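Local atomic coordinates of CheA (Treponema denticola, PDB entry 6Y1Y), a protein that probably relays chemoreceptor signals to the flagellar motors as an autophosphorylating histidine kinase, represented here by its dimerization domain. Residues 29-34 and 100-104; 54-58 and 78-82. All coordinates share one frame. Residue numbers count along the deposited sequence, not the author numbering.

Contact 1. Residues 29-34 and 100-104; sequences QSTIEF and AVTKF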
ATOM      1  N   GLN B  29      -4.129  12.704   1.863  1.00 12.57           N
ATOM      2  CA  GLN B  29      -2.684  12.526   1.920  1.00 13.30           C
ATOM      3  C   GLN B  29      -2.313  11.050   1.923  1.00 15.42           C
ATOM      4  O   GLN B  29      -1.287  10.670   1.344  1.00 13.69           O
ATOM      5  CB  GLN B  29      -2.116  13.250   3.133  1.00 16.91           C
ATOM      6  CG  GLN B  29      -2.114  14.775   2.955  1.00 20.51           C
ATOM      7  CD  GLN B  29      -1.398  15.222   1.680  1.00 22.01           C
ATOM      8  OE1 GLN B  29      -1.978  15.890   0.827  1.00 25.19           O
ATOM      9  NE2 GLN B  29      -0.133  14.845   1.549  1.00 23.98           N
ATOM     10  N   SER B  30      -3.150  10.204   2.534  1.00 10.71           N
ATOM     11  CA  SER B  30      -2.864   8.769   2.518  1.00 10.16           C
ATOM     12  C   SER B  30      -3.023   8.195   1.120  1.00 11.16           C
ATOM     13  O   SER B  30      -2.264   7.303   0.734  1.00 10.19           O
ATOM     14  CB  SER B  30      -3.786   8.025   3.481  1.00 10.91           C
ATOM     15  OG  SER B  30      -3.319   8.097   4.820  1.00 13.00           O
ATOM     16  N   THR B  31      -3.974   8.701   0.321  1.00 12.22           N
ATOM     17  CA  THR B  31      -4.049   8.219  -1.059  1.00 13.44           C
ATOM     18  C   THR B  31      -2.778   8.583  -1.820  1.00 13.72           C
ATOM     19  O   THR B  31      -2.299   7.797  -2.646  1.00 12.94           O
ATOM     20  CB  THR B  31      -5.276   8.765  -1.801  1.00 12.43           C
ATOM     21  OG1 THR B  31      -5.101  10.164  -2.060  1.00 14.04           O
ATOM     22  CG2 THR B  31      -6.562   8.522  -1.009  1.00 14.47           C
ATOM     23  N   ILE B  32      -2.227   9.771  -1.557  1.00 13.58           N
ATOM     24  CA  ILE B  32      -0.996  10.197  -2.218  1.00 13.63           C
ATOM     25  C   ILE B  32       0.173   9.355  -1.738  1.00 14.30           C
ATOM     26  O   ILE B  32       1.048   8.967  -2.527  1.00 14.05           O
ATOM     27  CB  ILE B  32      -0.764  11.698  -1.975  1.00 13.60           C
ATOM     28  CG1 ILE B  32      -1.841  12.506  -2.705  1.00 18.45           C
ATOM     29  CG2 ILE B  32       0.629  12.096  -2.430  1.00 17.08           C
ATOM     30  CD1 ILE B  32      -2.165  13.822  -2.031  1.00 17.89           C
ATOM     31  N   GLU B  33       0.199   9.046  -0.443  1.00 12.49           N
ATOM     32  CA  GLU B  33       1.259   8.204   0.102  1.00 13.73           C
ATOM     33  C   GLU B  33       1.274   6.837  -0.570  1.00 15.04           C
ATOM     34  O   GLU B  33       2.340   6.334  -0.957  1.00 12.31           O
ATOM     35  CB  GLU B  33       1.073   8.072   1.614  1.00 12.78           C
ATOM     36  CG  GLU B  33       2.173   7.334   2.324  1.00 17.14           C
ATOM     37  CD  GLU B  33       2.160   7.557   3.824  1.00 22.54           C
ATOM     38  OE1 GLU B  33       1.117   7.980   4.371  1.00 16.98           O
ATOM     39  OE2 GLU B  33       3.205   7.300   4.463  1.00 29.18           O
ATOM     40  N   PHE B  34       0.099   6.227  -0.749  1.00 11.52           N
ATOM     41  CA  PHE B  34       0.076   4.913  -1.378  1.00 11.24           C
ATOM     42  C   PHE B  34       0.361   5.006  -2.872  1.00 12.27           C
ATOM     43  O   PHE B  34       0.940   4.077  -3.445  1.00 10.76           O
ATOM     44  CB  PHE B  34      -1.258   4.210  -1.123  1.00 11.83           C
ATOM     45  CG  PHE B  34      -1.405   3.682   0.277  1.00  9.51           C
ATOM     46  CD1 PHE B  34      -0.536   2.711   0.764  1.00 11.61           C
ATOM     47  CD2 PHE B  34      -2.437   4.133   1.093  1.00  9.84           C
ATOM     48  CE1 PHE B  34      -0.671   2.223   2.054  1.00 12.39           C
ATOM     49  CE2 PHE B  34      -2.574   3.657   2.385  1.00 11.03           C
ATOM     50  CZ  PHE B  34      -1.693   2.698   2.864  1.00 10.88           C
ATOM     51  N   ALA B 100       2.338   3.607   6.367  1.00  9.60           N
ATOM     52  CA  ALA B 100       1.244   4.199   5.610  1.00  9.06           C
ATOM     53  C   ALA B 100      -0.077   3.508   5.929  1.00  8.45           C
ATOM     54  O   ALA B 100      -1.118   4.175   6.051  1.00 10.69           O
ATOM     55  CB  ALA B 100       1.545   4.132   4.114  1.00  8.02           C
ATOM     56  N   VAL B 101      -0.055   2.173   6.086  1.00  7.79           N
ATOM     57  CA  VAL B 101      -1.264   1.442   6.475  1.00  9.57           C
ATOM     58  C   VAL B 101      -1.723   1.875   7.860  1.00  8.69           C
ATOM     59  O   VAL B 101      -2.911   2.133   8.085  1.00  8.47           O
ATOM     60  CB  VAL B 101      -1.029  -0.085   6.419  1.00  8.18           C
ATOM     61  CG1 VAL B 101      -2.260  -0.832   6.956  1.00 11.27           C
ATOM     62  CG2 VAL B 101      -0.708  -0.533   4.991  1.00 11.92           C
ATOM     63  N   THR B 102      -0.786   2.003   8.799  1.00  9.29           N
ATOM     64  CA  THR B 102      -1.140   2.401  10.161  1.00  8.50           C
ATOM     65  C   THR B 102      -1.811   3.773  10.196  1.00  9.47           C
ATOM     66  O   THR B 102      -2.821   3.963  10.894  1.00  9.34           O
ATOM     67  CB  THR B 102       0.128   2.382  11.016  1.00  8.50           C
ATOM     68  OG1 THR B 102       0.536   1.015  11.194  1.00 10.84           O
ATOM     69  CG2 THR B 102      -0.114   3.040  12.375  1.00 10.76           C
ATOM     70  N   LYS B 103      -1.271   4.737   9.450  1.00  8.74           N
ATOM     71  CA  LYS B 103      -1.869   6.068   9.403  1.00  9.68           C
ATOM     72  C   LYS B 103      -3.269   6.028   8.794  1.00  9.70           C
ATOM     73  O   LYS B 103      -4.208   6.649   9.316  1.00 10.60           O
ATOM     74  CB  LYS B 103      -0.959   6.997   8.605  1.00 10.82           C
ATOM     75  CG  LYS B 103      -1.516   8.388   8.408  1.00 17.22           C
ATOM     76  CD  LYS B 103      -0.591   9.228   7.549  1.00 19.47           C
ATOM     77  CE  LYS B 103      -1.210  10.598   7.271  1.00 29.28           C
ATOM     78  NZ  LYS B 103      -0.248  11.532   6.617  1.00 33.07           N
ATOM     79  N   PHE B 104      -3.427   5.296   7.691  1.00  9.27           N
ATOM     80  CA  PHE B 104      -4.735   5.166   7.057  1.00 11.49           C
ATOM     81  C   PHE B 104      -5.751   4.535   8.012  1.00 10.32           C
ATOM     82  O   PHE B 104      -6.865   5.045   8.170  1.00 11.31           O
ATOM     83  CB  PHE B 104      -4.567   4.353   5.766  1.00  9.86           C
ATOM     84  CG  PHE B 104      -5.846   4.091   5.003  1.00  9.69           C
ATOM     85  CD1 PHE B 104      -6.959   4.900   5.145  1.00 10.38           C
ATOM     86  CD2 PHE B 104      -5.903   3.052   4.095  1.00 10.39           C
ATOM     87  CE1 PHE B 104      -8.124   4.636   4.425  1.00 12.60           C
ATOM     88  CE2 PHE B 104      -7.069   2.790   3.367  1.00  9.13           C
ATOM     89  CZ  PHE B 104      -8.174   3.583   3.536  1.00 12.12           C
TER
HETATM   90  O   HOH W   1      -1.186   6.772   4.887  1.00 13.85           O
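Helical segments 29-34 and 100-104 run antiparallel, their axes 162° apart in direction and 10.1 Å apart at closest approach. The backbones come nearest at Ser30 and Phe104, whose CA atoms are 6.1 Å apart, and one turn on at Glu33 and Ala100, 6.8 Å CA to CA. No direct hydrogen bond joins the segments; a water does it instead. It accepts from Ser30 OG at 2.5 Å and donates to Glu33 OE1 at 2.7 Å and to Ala100 O at 2.8 Å, tying two side chains of one helix to a carbonyl of the other. Lys103 extends along the exposed side of the contact, all four chi angles t, yet its NZ stays 4.4 Å from Glu33 OE1, too long for a salt bridge. Next to the water site the interface is apolar. The Phe34 ring lies against helix 100-104, with CE1 3.6 Å from Ala100 CB, CZ 4.0 Å from Val101 CG2 and CE2 3.8 Å from Phe104 CD2. Phe34 stacks on Phe34 of the second subunit, and Phe104 on Phe104 of the second subunit. This is the interior of an antiparallel helical hairpin that pairs with its twin into a four-helix bundle, the architecture of the CheA dimerization domain.

Contact 2. Residues 54-58 and 78-82; sequences RLLDK and DVLNE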
ATOM      1  N   ARG B  54      20.677 -10.673 -13.675  1.00 10.06           N
ATOM      2  CA  ARG B  54      22.135 -10.612 -13.768  1.00  9.76           C
ATOM      3  C   ARG B  54      22.798 -11.642 -12.856  1.00 10.44           C
ATOM      4  O   ARG B  54      23.757 -12.311 -13.261  1.00 11.38           O
ATOM      5  CB  ARG B  54      22.606  -9.197 -13.433  1.00 10.43           C
ATOM      6  CG  ARG B  54      24.113  -9.050 -13.338  1.00 11.15           C
ATOM      7  CD  ARG B  54      24.526  -7.598 -13.535  1.00 11.24           C
ATOM      8  NE  ARG B  54      24.000  -6.710 -12.501  1.00 11.20           N
ATOM      9  CZ  ARG B  54      23.055  -5.805 -12.707  1.00 11.59           C
ATOM     10  NH1 ARG B  54      22.521  -5.658 -13.917  1.00 13.35           N
ATOM     11  NH2 ARG B  54      22.644  -5.032 -11.707  1.00 14.72           N
ATOM     12  N   LEU B  55      22.302 -11.789 -11.623  1.00  9.53           N
ATOM     13  CA  LEU B  55      22.878 -12.780 -10.713  1.00  8.68           C
ATOM     14  C   LEU B  55      22.711 -14.203 -11.248  1.00 11.43           C
ATOM     15  O   LEU B  55      23.642 -15.022 -11.175  1.00  9.15           O
ATOM     16  CB  LEU B  55      22.240 -12.636  -9.336  1.00 10.69           C
ATOM     17  CG  LEU B  55      22.699 -13.644  -8.282  1.00 11.57           C
ATOM     18  CD1 LEU B  55      24.199 -13.554  -8.058  1.00 13.73           C
ATOM     19  CD2 LEU B  55      21.941 -13.413  -6.990  1.00 12.87           C
ATOM     20  N   LEU B  56      21.523 -14.525 -11.758  1.00  8.85           N
ATOM     21  CA  LEU B  56      21.265 -15.846 -12.322  1.00 11.18           C
ATOM     22  C   LEU B  56      22.146 -16.111 -13.536  1.00 12.25           C
ATOM     23  O   LEU B  56      22.587 -17.245 -13.752  1.00 11.57           O
ATOM     24  CB  LEU B  56      19.787 -15.971 -12.695  1.00 11.51           C
ATOM     25  CG  LEU B  56      18.836 -16.023 -11.501  1.00 11.56           C
ATOM     26  CD1 LEU B  56      17.394 -16.115 -11.985  1.00 14.95           C
ATOM     27  CD2 LEU B  56      19.199 -17.176 -10.564  1.00 15.22           C
ATOM     28  N   ASP B  57      22.363 -15.099 -14.378  1.00 10.84           N
ATOM     29  CA  ASP B  57      23.233 -15.289 -15.532  1.00 12.99           C
ATOM     30  C   ASP B  57      24.690 -15.425 -15.119  1.00 12.34           C
ATOM     31  O   ASP B  57      25.421 -16.273 -15.653  1.00 13.36           O
ATOM     32  CB  ASP B  57      23.087 -14.108 -16.487  1.00 14.91           C
ATOM     33  CG  ASP B  57      23.951 -14.262 -17.719  1.00 24.39           C
ATOM     34  OD1 ASP B  57      23.796 -15.292 -18.402  1.00 29.48           O
ATOM     35  OD2 ASP B  57      24.784 -13.371 -17.993  1.00 31.61           O
ATOM     36  N   LYS B  58      25.106 -14.674 -14.097  1.00 11.54           N
ATOM     37  CA  LYS B  58      26.507 -14.707 -13.707  1.00 11.89           C
ATOM     38  C   LYS B  58      26.904 -16.019 -13.058  1.00 11.23           C
ATOM     39  O   LYS B  58      28.050 -16.447 -13.212  1.00 12.49           O
ATOM     40  CB  LYS B  58      26.802 -13.566 -12.740  1.00 13.87           C
ATOM     41  CG  LYS B  58      27.059 -12.253 -13.418  1.00 12.97           C
ATOM     42  CD  LYS B  58      27.355 -11.156 -12.412  1.00 14.95           C
ATOM     43  CE  LYS B  58      27.897  -9.927 -13.135  1.00 17.39           C
ATOM     44  NZ  LYS B  58      28.343  -8.856 -12.190  1.00 19.56           N
ATOM     45  N   ASP B  78      32.506 -10.576  -6.385  1.00 10.87           N
ATOM     46  CA  ASP B  78      31.499  -9.989  -7.258  1.00 11.57           C
ATOM     47  C   ASP B  78      30.130 -10.606  -7.010  1.00 11.15           C
ATOM     48  O   ASP B  78      29.122  -9.894  -7.033  1.00 11.39           O
ATOM     49  CB  ASP B  78      31.906 -10.095  -8.726  1.00 12.34           C
ATOM     50  CG  ASP B  78      31.104  -9.160  -9.613  1.00 15.82           C
ATOM     51  OD1 ASP B  78      31.126  -7.928  -9.388  1.00 14.43           O
ATOM     52  OD2 ASP B  78      30.420  -9.650 -10.529  1.00 13.24           O
ATOM     53  N   VAL B  79      30.068 -11.924  -6.784  1.00  9.34           N
ATOM     54  CA  VAL B  79      28.796 -12.559  -6.462  1.00 10.50           C
ATOM     55  C   VAL B  79      28.224 -11.955  -5.193  1.00  9.26           C
ATOM     56  O   VAL B  79      27.033 -11.633  -5.132  1.00  9.97           O
ATOM     57  CB  VAL B  79      28.954 -14.087  -6.348  1.00 14.39           C
ATOM     58  CG1 VAL B  79      27.652 -14.722  -5.856  1.00 19.23           C
ATOM     59  CG2 VAL B  79      29.331 -14.644  -7.689  1.00 16.80           C
ATOM     60  N   LEU B  80      29.060 -11.780  -4.161  1.00 10.51           N
ATOM     61  CA  LEU B  80      28.586 -11.210  -2.898  1.00  8.86           C
ATOM     62  C   LEU B  80      28.127  -9.768  -3.078  1.00  8.86           C
ATOM     63  O   LEU B  80      27.163  -9.334  -2.437  1.00  9.95           O
ATOM     64  CB  LEU B  80      29.690 -11.294  -1.831  1.00 11.66           C
ATOM     65  CG  LEU B  80      29.897 -12.706  -1.278  1.00 17.66           C
ATOM     66  CD1 LEU B  80      31.167 -12.777  -0.453  1.00 17.29           C
ATOM     67  CD2 LEU B  80      28.681 -13.134  -0.450  1.00 18.04           C
ATOM     68  N   ASN B  81      28.812  -9.013  -3.936  1.00  9.80           N
ATOM     69  CA  ASN B  81      28.441  -7.620  -4.182  1.00  9.20           C
ATOM     70  C   ASN B  81      27.122  -7.523  -4.935  1.00  9.08           C
ATOM     71  O   ASN B  81      26.301  -6.647  -4.641  1.00  8.56           O
ATOM     72  CB  ASN B  81      29.566  -6.899  -4.916  1.00  8.78           C
ATOM     73  CG  ASN B  81      30.738  -6.626  -4.003  1.00  9.95           C
ATOM     74  OD1 ASN B  81      30.586  -6.609  -2.782  1.00 11.39           O
ATOM     75  ND2 ASN B  81      31.919  -6.442  -4.578  1.00 11.60           N
ATOM     76  N   GLU B  82      26.893  -8.420  -5.899  1.00  8.89           N
ATOM     77  CA  GLU B  82      25.606  -8.448  -6.588  1.00  9.68           C
ATOM     78  C   GLU B  82      24.518  -8.808  -5.591  1.00  8.04           C
ATOM     79  O   GLU B  82      23.450  -8.177  -5.552  1.00  9.91           O
ATOM     80  CB  GLU B  82      25.626  -9.484  -7.719  1.00 10.39           C
ATOM     81  CG  GLU B  82      26.507  -9.161  -8.919  1.00 13.71           C
ATOM     82  CD  GLU B  82      25.849  -8.227  -9.929  1.00 13.28           C
ATOM     83  OE1 GLU B  82      24.685  -7.844  -9.715  1.00 18.15           O
ATOM     84  OE2 GLU B  82      26.511  -7.870 -10.920  1.00 18.68           O
TER
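A salt-bridge network of four residues spans the antiparallel helical hairpin of the dimerization domain here, where helix 7-67 meets helix 72-87. The axes of segments 54-58 and 78-82 approach to 10.5 Å at 161°, and Leu55 and Glu82 are the backbone pair in closest register, CA atoms 6.6 Å apart. Arg54 and Lys58, one turn apart, present their charges to Asp78 and Glu82, also one turn apart. Glu82 lies between the two bases: its OE1 takes a hydrogen bond from Arg54 NE at 3.1 Å, near the plane of the guanidinium, while Arg54 NE to Glu82 OE2 at 3.2 Å is weak. Arg54 is also salt-bridged through NH1 to Asp50, its strongest polar partner, and Asp78 OD2 is also hydrogen-bonded to Tyr62 OH. Beside the charges Leu55 CD1 packs 4.3 Å from Val79 CG1, and these residues continue into the dimer interface, Leu55 against Leu55 and Val79 against Leu56 of the second subunit. Lys58 NZ completes the network, 2.8 Å from Asp78 OD2 and only 2.4 Å from Glu82 OE2, a very short salt bridge.

Both contacts fasten the long helix 7-67 to a helix returning antiparallel beside it, but to different ones: contact 2 uses helix 72-87, contact 1 the following helix 93-125. The return arm is therefore built in two pieces, with their crossing geometry nearly the same. The sites are separate, centres 35 Å apart and nearest atoms about 25 Å apart. Contact 1, its centre about 5 Å from the centre of the chain, is mostly buried and relies on aromatic packing and a bridging water. Contact 2, its centre about 30 Å from the centre of the chain, is only partly buried and relies on direct charge pairing beside a small leucine-valine contact. Each also reaches the second subunit, through stacked phenylalanines in one and mainly aliphatic side chains in the other.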